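Local coordinates for probable glucarate dehydratase (Mycobacterium smegmatis str. MC2 155, PDB 3VDG), which probably catalyses the dehydration of glucarate, as a metal-dependent lyase of the enolase superfamily, at residues A[167-172]-A[386-391]; A[208-213]-A[372-377]; A[355-360]-A[394-399]. All blocks are in the same frame, centred on the assembly; numbering follows the deposited sequence. Where two conformers were deposited one is given.

In the fold
All three contacts lie on one side of the chain's centre. Contacts 1 and 2 join the start of the barrel to segments near its C-terminal end, whereas contact 3 pairs two late segments, helix 349-360 and the loop after strand 392-394. Along the chain the order is 167-172, 208-213, 355-360, 372-377, 386-391 and 394-399, so contact 2 falls between the two halves of contact 1, while contact 3 alternates with both. Contacts 1 and 2 have centres about 6 Å apart and touch; contacts 1 and 3, about 13 Å apart, meet where V167 and F169 pack on helix 349-360. Contacts 2 and 3, about 18 Å apart between centres, do not touch. Strand 166-174 thus ties hairpin, loop and helix together.

Contact 1: residues A[167-172]-A[386-391]; sequences VPFSAY and LNFCDG
P168 and G391 bring the two backbones closest, with CA atoms 5.7 Å apart, and the F169 N to G391 O hydrogen bond, 2.9 Å long with an N-H...O angle of 168°, fixes the alignment there. The same oxygen also receives a CA-H...O contact from P168 CA at 3.5 Å. D390 and G391 both have positive phi, and their phi/psi pairs match a type I' turn, the tight reversal of a two-residue beta hairpin. It links the weak strand 388-389 to strand 392-394, which runs antiparallel to strand 166-174. Ahead of the turn, F388 meets F169 in a T-shaped pair: the edge of F388 is directed at the face of F169, with ring centroids 5.6 Å apart and planes at 64°. F388 CE1 makes the closest touch, 3.9 Å from F169 CD2. Each ring stands beside its own backbone N, CG anti to the carbonyl carbon, with F388 reaching across to F169. V393 lies against both, while V356 and L352 of helix 349-360 touch F169. The chemistry is therefore divided: one nearly straight backbone bond satisfies the buried carbonyl of the turn, and the aromatic pair supplies an apolar contact beside it, so the hairpin meets strand 166-174 through both polar and nonpolar contacts.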
loop_
_atom_site.group_PDB
_atom_site.type_symbol
_atom_site.label_atom_id
_atom_site.label_comp_id
_atom_site.label_asym_id
_atom_site.label_seq_id
_atom_site.Cartn_x
_atom_site.Cartn_y
_atom_site.Cartn_z
ATOM N N VAL A 167 -10.886 -6.943 -17.203
ATOM C CA VAL A 167 -9.807 -5.959 -17.337
ATOM C C VAL A 167 -9.553 -5.642 -18.820
ATOM O O VAL A 167 -9.241 -6.532 -19.599
ATOM C CB VAL A 167 -8.509 -6.500 -16.723
ATOM C CG1 VAL A 167 -7.362 -5.527 -16.987
ATOM C CG2 VAL A 167 -8.699 -6.702 -15.214
ATOM N N PRO A 168 -9.683 -4.365 -19.204
ATOM C CA PRO A 168 -9.465 -3.968 -20.600
ATOM C C PRO A 168 -7.981 -3.832 -20.930
ATOM O O PRO A 168 -7.202 -3.351 -20.102
ATOM C CB PRO A 168 -10.185 -2.607 -20.696
ATOM C CG PRO A 168 -10.188 -2.083 -19.304
ATOM C CD PRO A 168 -10.297 -3.291 -18.403
ATOM N N PHE A 169 -7.601 -4.284 -22.123
ATOM C CA PHE A 169 -6.232 -4.203 -22.592
ATOM C C PHE A 169 -6.175 -3.400 -23.888
ATOM O O PHE A 169 -7.197 -3.200 -24.563
ATOM C CB PHE A 169 -5.659 -5.590 -22.836
ATOM C CG PHE A 169 -5.353 -6.346 -21.576
ATOM C CD1 PHE A 169 -4.055 -6.396 -21.071
ATOM C CD2 PHE A 169 -6.367 -7.007 -20.890
ATOM C CE1 PHE A 169 -3.768 -7.089 -19.893
ATOM C CE2 PHE A 169 -6.087 -7.706 -19.721
ATOM C CZ PHE A 169 -4.792 -7.743 -19.220
ATOM N N SER A 170 -4.977 -2.941 -24.232
ATOM C CA SER A 170 -4.783 -2.188 -25.477
ATOM C C SER A 170 -4.198 -3.072 -26.575
ATOM O O SER A 170 -3.649 -4.140 -26.301
ATOM C CB SER A 170 -3.864 -0.994 -25.240
ATOM O OG SER A 170 -2.607 -1.440 -24.773
ATOM N N ALA A 171 -4.345 -2.622 -27.819
ATOM C CA ALA A 171 -3.690 -3.226 -28.978
ATOM C C ALA A 171 -2.271 -2.637 -29.020
ATOM O O ALA A 171 -2.109 -1.422 -29.145
ATOM C CB ALA A 171 -4.448 -2.812 -30.241
ATOM N N TYR A 172 -1.255 -3.486 -28.902
ATOM C CA TYR A 172 0.127 -3.021 -28.828
ATOM C C TYR A 172 0.766 -3.171 -30.221
ATOM O O TYR A 172 1.208 -4.252 -30.583
ATOM C CB TYR A 172 0.894 -3.865 -27.792
ATOM C CG TYR A 172 2.128 -3.194 -27.208
ATOM C CD1 TYR A 172 2.830 -2.224 -27.925
ATOM C CD2 TYR A 172 2.603 -3.548 -25.945
ATOM C CE1 TYR A 172 3.961 -1.614 -27.399
ATOM C CE2 TYR A 172 3.734 -2.939 -25.408
ATOM C CZ TYR A 172 4.409 -1.980 -26.140
ATOM O OH TYR A 172 5.526 -1.374 -25.614
ATOM N N LEU A 386 -8.298 -17.541 -19.601
ATOM C CA LEU A 386 -7.920 -16.153 -19.902
ATOM C C LEU A 386 -8.293 -15.703 -21.324
ATOM O O LEU A 386 -7.456 -15.193 -22.069
ATOM C CB LEU A 386 -6.417 -15.965 -19.685
ATOM C CG LEU A 386 -5.949 -16.165 -18.228
ATOM C CD1 LEU A 386 -4.442 -16.118 -18.114
ATOM C CD2 LEU A 386 -6.592 -15.177 -17.263
ATOM N N ASN A 387 -9.550 -15.879 -21.692
ATOM C CA ASN A 387 -10.016 -15.475 -23.023
ATOM C C ASN A 387 -10.189 -13.979 -23.158
ATOM O O ASN A 387 -10.661 -13.308 -22.241
ATOM C CB ASN A 387 -11.355 -16.146 -23.334
ATOM C CG ASN A 387 -11.245 -17.657 -23.398
ATOM O OD1 ASN A 387 -10.166 -18.214 -23.638
ATOM N ND2 ASN A 387 -12.362 -18.331 -23.184
ATOM N N PHE A 388 -9.824 -13.445 -24.316
ATOM C CA PHE A 388 -10.104 -12.047 -24.585
ATOM C C PHE A 388 -11.459 -11.938 -25.271
ATOM O O PHE A 388 -11.748 -12.674 -26.209
ATOM C CB PHE A 388 -9.039 -11.456 -25.492
ATOM C CG PHE A 388 -7.740 -11.201 -24.802
ATOM C CD1 PHE A 388 -7.402 -9.913 -24.397
ATOM C CD2 PHE A 388 -6.879 -12.249 -24.509
ATOM C CE1 PHE A 388 -6.193 -9.674 -23.744
ATOM C CE2 PHE A 388 -5.676 -12.015 -23.857
ATOM C CZ PHE A 388 -5.332 -10.733 -23.473
ATOM N N CYS A 389 -12.288 -11.021 -24.806
ATOM C CA CYS A 389 -13.569 -10.797 -25.450
ATOM C C CYS A 389 -13.836 -9.316 -25.414
ATOM O O CYS A 389 -13.824 -8.686 -24.343
ATOM C CB CYS A 389 -14.701 -11.566 -24.750
ATOM S SG CYS A 389 -16.331 -11.227 -25.484
ATOM N N ASP A 390 -14.033 -8.734 -26.591
ATOM C CA ASP A 390 -14.236 -7.304 -26.678
ATOM C C ASP A 390 -13.124 -6.541 -25.962
ATOM O O ASP A 390 -13.369 -5.510 -25.323
ATOM C CB ASP A 390 -15.595 -6.910 -26.084
ATOM C CG ASP A 390 -16.761 -7.510 -26.850
ATOM O OD1 ASP A 390 -16.565 -7.906 -28.018
ATOM O OD2 ASP A 390 -17.870 -7.591 -26.285
ATOM N N GLY A 391 -11.898 -7.036 -26.081
ATOM C CA GLY A 391 -10.737 -6.243 -25.637
ATOM C C GLY A 391 -10.427 -6.423 -24.147
ATOM O O GLY A 391 -9.528 -5.785 -23.633
#

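Contact 2: residues A[208-213]-A[372-377]; sequences YGFSAI and HWPWRH. With ACT (acetate ion), chain E.
P374 presents one carbon, CG, to two aromatic rings in two different ways: over a face of Y208 and at the edge of F210. The CH-pi contact puts CG 4.3 Å from the Y208 ring centroid and 23° off the ring normal, whereas F210 CE2 approaches the same CG to 3.6 Å from near its own ring plane. Y208 CB in turn lies over one face of F210, so the two rings and the proline interlock. The phenol of Y208 extends past the proline, where its CE1 meets W373 CD1 at 3.9 Å in the plane of the indole. With W373 CG anti to its backbone N (chi1 -157°), the indole swings to the side where Y208 lies. A water completes the polar side of the contact, 2.9 Å from Y208 OH and donating to P374 O.

R376 lays its guanidinium flat over the indole of W373, while its NE donates to W373 O at 2.9 Å with an N-H...O angle of 177°. That carbonyl also accepts from R376 N; the NE bond, with NH1 bound to E378 O, holds the guanidinium over the ring. At the start of the 372-377 loop, H372 NE2 donates to an acetate that is also bound by H52 and N47 and probably came from the crystallisation liquor.

In the fold, Y208 ends helix 194-208 and G209 follows with positive phi. F210 packs on F169 and A171 of strand 166-174, P374 rests on M204 of helix 194-208, and R376 touches F40 of strand 30-41, joining the loop to the N-terminal antiparallel sheet.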
loop_
_atom_site.group_PDB
_atom_site.type_symbol
_atom_site.label_atom_id
_atom_site.label_comp_id
_atom_site.label_asym_id
_atom_site.label_seq_id
_atom_site.Cartn_x
_atom_site.Cartn_y
_atom_site.Cartn_z
ATOM N N TYR A 208 -9.112 -9.482 -31.270
ATOM C CA TYR A 208 -9.155 -9.322 -29.808
ATOM C C TYR A 208 -10.185 -8.343 -29.270
ATOM O O TYR A 208 -10.607 -8.456 -28.125
ATOM C CB TYR A 208 -7.759 -8.960 -29.275
ATOM C CG TYR A 208 -6.793 -10.114 -29.425
ATOM C CD1 TYR A 208 -6.704 -11.092 -28.451
ATOM C CD2 TYR A 208 -5.995 -10.239 -30.548
ATOM C CE1 TYR A 208 -5.844 -12.166 -28.582
ATOM C CE2 TYR A 208 -5.124 -11.319 -30.686
ATOM C CZ TYR A 208 -5.054 -12.270 -29.693
ATOM O OH TYR A 208 -4.191 -13.342 -29.808
ATOM N N GLY A 209 -10.583 -7.366 -30.076
ATOM C CA GLY A 209 -11.593 -6.403 -29.642
ATOM C C GLY A 209 -11.055 -5.247 -28.814
ATOM O O GLY A 209 -11.836 -4.512 -28.213
ATOM N N PHE A 210 -9.727 -5.063 -28.794
ATOM C CA PHE A 210 -9.117 -3.995 -27.992
ATOM C C PHE A 210 -9.775 -2.650 -28.279
ATOM O O PHE A 210 -10.040 -2.323 -29.426
ATOM C CB PHE A 210 -7.608 -3.898 -28.259
ATOM C CG PHE A 210 -6.846 -5.146 -27.942
ATOM C CD1 PHE A 210 -6.923 -5.728 -26.680
ATOM C CD2 PHE A 210 -5.994 -5.716 -28.890
ATOM C CE1 PHE A 210 -6.197 -6.871 -26.381
ATOM C CE2 PHE A 210 -5.270 -6.855 -28.599
ATOM C CZ PHE A 210 -5.366 -7.438 -27.343
ATOM N N SER A 211 -10.000 -1.865 -27.232
ATOM C CA SER A 211 -10.688 -0.574 -27.295
ATOM C C SER A 211 -9.742 0.617 -27.216
ATOM O O SER A 211 -10.198 1.758 -27.241
ATOM C CB SER A 211 -11.635 -0.449 -26.100
ATOM O OG SER A 211 -10.878 -0.314 -24.900
ATOM N N ALA A 212 -8.449 0.349 -27.025
ATOM C CA ALA A 212 -7.412 1.403 -26.921
ATOM C C ALA A 212 -6.205 0.902 -27.707
ATOM O O ALA A 212 -6.025 -0.313 -27.866
ATOM C CB ALA A 212 -7.030 1.683 -25.472
ATOM N N ILE A 213 -5.388 1.816 -28.217
ATOM C CA ILE A 213 -4.333 1.409 -29.138
ATOM C C ILE A 213 -3.029 2.101 -28.765
ATOM O O ILE A 213 -3.002 3.306 -28.480
ATOM C CB ILE A 213 -4.682 1.801 -30.592
ATOM C CG1 ILE A 213 -6.012 1.175 -31.037
ATOM C CG2 ILE A 213 -3.567 1.394 -31.534
ATOM C CD1 ILE A 213 -6.460 1.629 -32.422
ATOM N N HIS A 372 1.539 -7.899 -24.631
ATOM C CA HIS A 372 2.154 -8.396 -25.866
ATOM C C HIS A 372 1.437 -9.635 -26.332
ATOM O O HIS A 372 1.865 -10.296 -27.270
ATOM C CB HIS A 372 3.612 -8.754 -25.608
ATOM C CG HIS A 372 4.526 -7.561 -25.497
ATOM N ND1 HIS A 372 4.437 -6.667 -24.491
ATOM C CD2 HIS A 372 5.567 -7.132 -26.313
ATOM C CE1 HIS A 372 5.383 -5.718 -24.647
ATOM N NE2 HIS A 372 6.073 -6.005 -25.762
ATOM N N TRP A 373 0.315 -9.960 -25.694
ATOM C CA TRP A 373 -0.406 -11.212 -26.022
ATOM C C TRP A 373 -0.586 -11.582 -27.492
ATOM O O TRP A 373 -0.361 -12.733 -27.872
ATOM C CB TRP A 373 -1.762 -11.236 -25.332
ATOM C CG TRP A 373 -2.299 -12.631 -25.145
ATOM C CD1 TRP A 373 -3.390 -13.219 -25.779
ATOM C CD2 TRP A 373 -1.785 -13.662 -24.231
ATOM N NE1 TRP A 373 -3.575 -14.513 -25.338
ATOM C CE2 TRP A 373 -2.652 -14.836 -24.405
ATOM C CE3 TRP A 373 -0.742 -13.721 -23.309
ATOM C CZ2 TRP A 373 -2.462 -16.001 -23.688
ATOM C CZ3 TRP A 373 -0.558 -14.914 -22.596
ATOM C CH2 TRP A 373 -1.400 -16.022 -22.783
ATOM N N PRO A 374 -1.062 -10.644 -28.335
ATOM C CA PRO A 374 -1.310 -11.005 -29.740
ATOM C C PRO A 374 -0.060 -11.488 -30.473
ATOM O O PRO A 374 -0.165 -12.176 -31.484
ATOM C CB PRO A 374 -1.801 -9.694 -30.361
ATOM C CG PRO A 374 -2.343 -8.907 -29.206
ATOM C CD PRO A 374 -1.455 -9.255 -28.049
ATOM N N TRP A 375 1.114 -11.139 -29.960
ATOM C CA TRP A 375 2.354 -11.457 -30.644
ATOM C C TRP A 375 2.866 -12.827 -30.359
ATOM O O TRP A 375 3.831 -13.259 -30.983
ATOM C CB TRP A 375 3.428 -10.425 -30.303
ATOM C CG TRP A 375 3.012 -9.050 -30.771
ATOM C CD1 TRP A 375 2.724 -7.937 -29.994
ATOM C CD2 TRP A 375 2.820 -8.610 -32.162
ATOM N NE1 TRP A 375 2.367 -6.863 -30.788
ATOM C CE2 TRP A 375 2.424 -7.207 -32.103
ATOM C CE3 TRP A 375 2.936 -9.227 -33.408
ATOM C CZ2 TRP A 375 2.152 -6.472 -33.248
ATOM C CZ3 TRP A 375 2.674 -8.472 -34.552
ATOM C CH2 TRP A 375 2.289 -7.129 -34.473
ATOM N N ARG A 376 2.268 -13.534 -29.409
ATOM C CA ARG A 376 2.710 -14.920 -29.173
ATOM C C ARG A 376 1.590 -15.886 -29.527
ATOM O O ARG A 376 0.454 -15.447 -29.764
ATOM C CB ARG A 376 3.314 -15.141 -27.766
ATOM C CG ARG A 376 2.521 -14.583 -26.570
ATOM C CD ARG A 376 1.454 -15.538 -26.058
ATOM N NE ARG A 376 0.184 -15.349 -26.755
ATOM C CZ ARG A 376 -0.706 -16.312 -26.943
ATOM N NH1 ARG A 376 -0.477 -17.536 -26.477
ATOM N NH2 ARG A 376 -1.826 -16.051 -27.594
ATOM N N HIS A 377 1.905 -17.179 -29.627
ATOM C CA HIS A 377 0.872 -18.189 -29.921
ATOM C C HIS A 377 1.157 -19.477 -29.186
ATOM O O HIS A 377 0.644 -20.530 -29.553
ATOM C CB HIS A 377 0.777 -18.451 -31.419
ATOM C CG HIS A 377 2.069 -18.933 -32.022
ATOM N ND1 HIS A 377 2.972 -18.090 -32.569
ATOM C CD2 HIS A 377 2.622 -20.212 -32.108
ATOM C CE1 HIS A 377 4.044 -18.794 -32.991
ATOM N NE2 HIS A 377 3.826 -20.091 -32.713
HETATM C C ACT E . 9.336 -3.875 -26.582
HETATM O O ACT E . 8.645 -4.903 -26.354
HETATM O OXT ACT E . 10.185 -3.859 -27.499
HETATM C CH3 ACT E . 9.161 -2.633 -25.752
HETATM O O HOH W 1 -2.544 -13.225 -32.144
#

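Contact 3: residues A[355-360]-A[394-399]; sequences MVHLAA and QVPATP
V395 fits its CG2 methyl into a hollow on helix 349-360 walled by A360 on one side and the ring of H357 on the other. CG2 lies 3.8 Å from A360 CB and 3.7 Å from H357 ND1, and it is turned this way because it sits anti to the backbone N of V395. One helical turn earlier than A360, V356 supplies the complementary bump: its CG1 presses against V395 CA at 3.8 Å and reaches P396 CD at 4.1 Å, bridging the join between valine and proline. V356 and A360 thus form a shallow ridge one turn long, with V395 seated against it. The helix belongs to the modified (beta/alpha)-barrel expected of this family, where it follows strand 339-342 on the outside; V356 and A360 also touch V167 of strand 166-174. Segment 394-399 leaves strand 392-394 and runs over the helix toward helix 407-420, while V395 pairs through its backbone with D165. The H357 imidazole makes the other bump, a flat one crossing P396 at a slant, with NE2 3.8 Å from both P396 CD and CG. Its polar end is occupied, since NE2 is hydrogen-bonded to L401 O farther along the same loop. P154, V155 and S156 also contact the imidazole, and CE1 comes within 3.4 Å of P396 O.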
loop_
_atom_site.group_PDB
_atom_site.type_symbol
_atom_site.label_atom_id
_atom_site.label_comp_id
_atom_site.label_asym_id
_atom_site.label_seq_id
_atom_site.Cartn_x
_atom_site.Cartn_y
_atom_site.Cartn_z
ATOM N N MET A 355 -1.488 -10.212 -13.825
ATOM C CA MET A 355 -1.819 -8.864 -14.281
ATOM C C MET A 355 -3.327 -8.640 -14.160
ATOM O O MET A 355 -3.776 -7.585 -13.736
ATOM C CB MET A 355 -1.374 -8.652 -15.759
ATOM C CG MET A 355 0.147 -8.693 -16.017
ATOM S SD MET A 355 0.592 -9.018 -17.759
ATOM C CE MET A 355 0.179 -7.424 -18.475
ATOM N N VAL A 356 -4.118 -9.640 -14.530
ATOM C CA VAL A 356 -5.563 -9.477 -14.513
ATOM C C VAL A 356 -6.080 -9.371 -13.061
ATOM O O VAL A 356 -6.870 -8.500 -12.754
ATOM C CB VAL A 356 -6.275 -10.617 -15.280
ATOM C CG1 VAL A 356 -7.773 -10.606 -14.981
ATOM C CG2 VAL A 356 -5.993 -10.500 -16.780
ATOM N N HIS A 357 -5.608 -10.226 -12.160
ATOM C CA HIS A 357 -6.054 -10.120 -10.760
ATOM C C HIS A 357 -5.670 -8.793 -10.146
ATOM O O HIS A 357 -6.460 -8.178 -9.425
ATOM C CB HIS A 357 -5.514 -11.266 -9.904
ATOM C CG HIS A 357 -6.265 -12.564 -10.077
ATOM N ND1 HIS A 357 -7.467 -12.793 -9.500
ATOM C CD2 HIS A 357 -5.934 -13.726 -10.774
ATOM C CE1 HIS A 357 -7.893 -14.033 -9.830
ATOM N NE2 HIS A 357 -6.949 -14.607 -10.601
ATOM N N LEU A 358 -4.453 -8.347 -10.414
ATOM C CA LEU A 358 -3.980 -7.052 -9.930
ATOM C C LEU A 358 -4.848 -5.900 -10.448
ATOM O O LEU A 358 -5.376 -5.107 -9.670
ATOM C CB LEU A 358 -2.512 -6.841 -10.341
ATOM C CG LEU A 358 -1.917 -5.450 -10.061
ATOM C CD1 LEU A 358 -1.974 -5.125 -8.558
ATOM C CD2 LEU A 358 -0.478 -5.372 -10.592
ATOM N N ALA A 359 -5.018 -5.813 -11.761
ATOM C CA ALA A 359 -5.805 -4.721 -12.330
ATOM C C ALA A 359 -7.271 -4.785 -11.872
ATOM O O ALA A 359 -7.890 -3.760 -11.656
ATOM C CB ALA A 359 -5.728 -4.759 -13.842
ATOM N N ALA A 360 -7.825 -5.988 -11.731
ATOM C CA ALA A 360 -9.213 -6.111 -11.293
ATOM C C ALA A 360 -9.424 -5.488 -9.907
ATOM O O ALA A 360 -10.486 -4.914 -9.642
ATOM C CB ALA A 360 -9.650 -7.565 -11.300
ATOM N N GLN A 394 -11.944 -11.451 -18.460
ATOM C CA GLN A 394 -12.715 -11.585 -17.252
ATOM C C GLN A 394 -11.818 -12.056 -16.091
ATOM O O GLN A 394 -11.038 -12.911 -16.296
ATOM C CB GLN A 394 -13.854 -12.559 -17.490
ATOM C CG GLN A 394 -14.745 -12.698 -16.291
ATOM C CD GLN A 394 -16.152 -13.190 -16.616
ATOM O OE1 GLN A 394 -16.336 -14.207 -17.279
ATOM N NE2 GLN A 394 -17.149 -12.463 -16.130
ATOM N N VAL A 395 -11.940 -11.489 -14.913
ATOM C CA VAL A 395 -11.086 -11.916 -13.799
ATOM C C VAL A 395 -11.534 -13.324 -13.370
ATOM O O VAL A 395 -12.724 -13.548 -13.198
ATOM C CB VAL A 395 -11.084 -10.886 -12.639
ATOM C CG1 VAL A 395 -12.466 -10.687 -12.050
ATOM C CG2 VAL A 395 -10.100 -11.292 -11.550
ATOM N N PRO A 396 -10.594 -14.284 -13.260
ATOM C CA PRO A 396 -10.996 -15.627 -12.813
ATOM C C PRO A 396 -11.586 -15.572 -11.399
ATOM O O PRO A 396 -11.099 -14.809 -10.556
ATOM C CB PRO A 396 -9.671 -16.409 -12.795
ATOM C CG PRO A 396 -8.800 -15.697 -13.796
ATOM C CD PRO A 396 -9.171 -14.234 -13.664
ATOM N N ALA A 397 -12.617 -16.375 -11.142
ATOM C CA ALA A 397 -13.303 -16.371 -9.839
ATOM C C ALA A 397 -12.884 -17.580 -9.007
ATOM O O ALA A 397 -13.264 -17.709 -7.840
ATOM C CB ALA A 397 -14.830 -16.365 -10.045
ATOM N N THR A 398 -12.079 -18.457 -9.600
ATOM C CA THR A 398 -11.640 -19.676 -8.936
ATOM C C THR A 398 -10.568 -19.359 -7.878
ATOM O O THR A 398 -10.010 -18.269 -7.881
ATOM C CB THR A 398 -11.039 -20.650 -9.969
ATOM O OG1 THR A 398 -10.064 -19.943 -10.746
ATOM C CG2 THR A 398 -12.114 -21.156 -10.925
ATOM N N PRO A 399 -10.256 -20.329 -6.994
ATOM C CA PRO A 399 -9.188 -20.160 -5.997
ATOM C C PRO A 399 -7.828 -19.960 -6.645
ATOM O O PRO A 399 -7.524 -20.571 -7.662
ATOM C CB PRO A 399 -9.188 -21.497 -5.243
ATOM C CG PRO A 399 -10.601 -21.993 -5.374
ATOM C CD PRO A 399 -11.009 -21.575 -6.784
#